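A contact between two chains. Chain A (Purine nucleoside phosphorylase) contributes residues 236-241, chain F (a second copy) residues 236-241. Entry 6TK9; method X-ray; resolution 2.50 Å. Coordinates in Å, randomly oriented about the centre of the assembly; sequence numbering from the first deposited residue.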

# COMPACT_ATOMS: atom_id res chain seq x y z
N ALA A 236 3.55 -17.27 -10.35
CA ALA A 236 2.27 -16.99 -9.65
C ALA A 236 2.04 -15.48 -9.71
O ALA A 236 2.34 -14.76 -8.72
CB ALA A 236 2.33 -17.52 -8.23
N VAL A 237 1.55 -15.01 -10.85
CA VAL A 237 1.22 -13.57 -11.04
C VAL A 237 -0.22 -13.46 -11.54
O VAL A 237 -0.57 -13.91 -12.62
CB VAL A 237 2.28 -12.84 -11.90
CG1 VAL A 237 3.28 -13.81 -12.53
CG2 VAL A 237 1.67 -11.90 -12.93
N PRO A 238 -1.11 -12.86 -10.72
CA PRO A 238 -2.55 -12.93 -10.99
C PRO A 238 -3.10 -12.07 -12.14
O PRO A 238 -4.28 -12.14 -12.40
CB PRO A 238 -3.15 -12.39 -9.67
CG PRO A 238 -2.09 -11.45 -9.12
CD PRO A 238 -0.78 -12.10 -9.50
N GLU A 239 -2.26 -11.29 -12.83
CA GLU A 239 -2.73 -10.53 -14.02
C GLU A 239 -2.16 -11.20 -15.28
O GLU A 239 -1.86 -10.48 -16.24
CB GLU A 239 -2.49 -9.03 -13.82
CG GLU A 239 -1.25 -8.65 -13.03
CD GLU A 239 -1.36 -8.49 -11.52
OE1 GLU A 239 -1.93 -7.48 -11.03
OE2 GLU A 239 -0.80 -9.34 -10.82
N ARG A 240 -2.08 -12.54 -15.24
CA ARG A 240 -1.67 -13.50 -16.30
C ARG A 240 -2.61 -14.71 -16.19
O ARG A 240 -2.86 -15.10 -15.03
CB ARG A 240 -0.20 -13.89 -16.09
CG ARG A 240 0.79 -13.21 -17.03
CD ARG A 240 2.04 -12.62 -16.40
NE ARG A 240 3.17 -13.54 -16.26
CZ ARG A 240 4.44 -13.19 -16.01
NH1 ARG A 240 4.78 -11.92 -15.84
NH2 ARG A 240 5.37 -14.12 -15.92
N GLU A 241 -3.15 -15.27 -17.28
CA GLU A 241 -4.07 -16.45 -17.19
C GLU A 241 -3.29 -17.68 -16.69
O GLU A 241 -2.05 -17.67 -16.78
CB GLU A 241 -4.80 -16.75 -18.51
CG GLU A 241 -3.89 -17.14 -19.67
CD GLU A 241 -4.39 -18.29 -20.54
OE1 GLU A 241 -4.83 -19.32 -19.96
OE2 GLU A 241 -4.32 -18.17 -21.78
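Chain F 236-241: AVPERE

The 236-241 segment of chain F meets the same segment of chain A in a nearly symmetric arrangement, so that each contact made by one copy recurs with the roles exchanged. Neither segment forms regular helix or strand. Each instead folds into a type I beta turn, from Val A237 to Arg A240 and from Val F237 to Arg F240. The backbone hydrogen bonds closing these turns are weak: Arg A240 N lies 3.3 Å from Val A237 O, and Arg F240 N lies 3.5 Å from Val F237 O.

The turns approach each other through their second halves. The CA atoms of Glu A239 and Glu F239 are 6.7 Å apart, and those of Arg A240 and Arg F240 are 6.8 Å apart. Going from residue 236 to residue 239, the two chains converge from opposing directions, which leaves Ala F236 and Ala A236 far from the partner segment. The contact is compact, burying 266 Å² summed over both sides, and the two residues at position 239 supply most of this area.

The polar part of the contact consists of two reciprocal hydrogen bonds from arginine to backbone. Arg F240 NH1 donates to Glu A239 O at 3.2 Å, and Arg A240 NH1 donates to Glu F239 O, also at 3.2 Å; the angles at hydrogen are 173° and 163°. Each carbonyl oxygen lies at the edge of the guanidinium, near its plane, where an N-H group can point at it. Although the CA-to-CB bonds of both arginines run sideways, the ends of their side chains come nearer to the other segment. The positions of the two acceptor oxygens are less certain, because each is modelled too close to the CD atom of the arginine that it accepts from.

Packing of carbon atoms centres on the glutamates, whose CA-to-CB bonds point toward the opposite segment. Glu F239 CG is only 3.1 Å from Glu A239 CG, a tight approach of the two aliphatic portions. Beside this pair, Val A237 CG2 lies 4.1 Å from Glu F239 CB, and Val F237 CG2 lies 4.1 Å from Glu A239 CB, so each valine methyl rests against the base of the other chain's glutamate.

The same pairing brings like charges together: Glu A239 OE1 and Glu F239 OE2 are 3.8 Å apart. Glu A239 OE2 and both carboxylate oxygens of Glu F239 are hydrogen-bonded elsewhere in the structure. Pro F238, Glu F241 and their chain A counterparts make no contact across the segments.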

# COMPACT_ATOMS: atom_id res chain seq x y z
N ALA F 236 -3.17 -1.66 -20.22
CA ALA F 236 -1.91 -1.13 -19.66
C ALA F 236 -1.70 -1.78 -18.28
O ALA F 236 -2.11 -1.20 -17.24
CB ALA F 236 -1.98 0.39 -19.61
N VAL F 237 -1.16 -2.99 -18.28
CA VAL F 237 -0.86 -3.75 -17.04
C VAL F 237 0.58 -4.24 -17.17
O VAL F 237 0.91 -4.93 -18.12
CB VAL F 237 -1.90 -4.86 -16.76
CG1 VAL F 237 -2.98 -4.94 -17.83
CG2 VAL F 237 -1.30 -6.23 -16.50
N PRO F 238 1.48 -3.81 -16.26
CA PRO F 238 2.92 -4.00 -16.45
C PRO F 238 3.48 -5.42 -16.27
O PRO F 238 4.67 -5.58 -16.47
CB PRO F 238 3.53 -3.10 -15.35
CG PRO F 238 2.49 -3.09 -14.27
CD PRO F 238 1.17 -3.09 -15.02
N GLU F 239 2.66 -6.40 -15.91
CA GLU F 239 3.17 -7.78 -15.69
C GLU F 239 2.61 -8.68 -16.81
O GLU F 239 2.48 -9.89 -16.61
CB GLU F 239 2.96 -8.19 -14.22
CG GLU F 239 1.64 -7.76 -13.60
CD GLU F 239 1.59 -6.52 -12.71
OE1 GLU F 239 2.34 -6.47 -11.70
OE2 GLU F 239 0.75 -5.63 -12.99
N ARG F 240 2.37 -8.07 -17.97
CA ARG F 240 2.06 -8.68 -19.28
C ARG F 240 3.16 -8.18 -20.24
O ARG F 240 3.93 -7.30 -19.80
CB ARG F 240 0.63 -8.28 -19.66
CG ARG F 240 -0.40 -9.40 -19.62
CD ARG F 240 -1.64 -9.18 -18.76
NE ARG F 240 -2.80 -8.55 -19.38
CZ ARG F 240 -4.01 -8.44 -18.82
NH1 ARG F 240 -4.24 -8.93 -17.61
NH2 ARG F 240 -5.00 -7.84 -19.47
N GLU F 241 3.27 -8.70 -21.48
CA GLU F 241 4.26 -8.18 -22.47
C GLU F 241 3.55 -7.21 -23.45
O GLU F 241 2.35 -7.41 -23.75
CB GLU F 241 5.03 -9.35 -23.12
CG GLU F 241 4.60 -9.75 -24.52
CD GLU F 241 5.33 -9.06 -25.67
OE1 GLU F 241 6.58 -8.96 -25.61
OE2 GLU F 241 4.65 -8.63 -26.63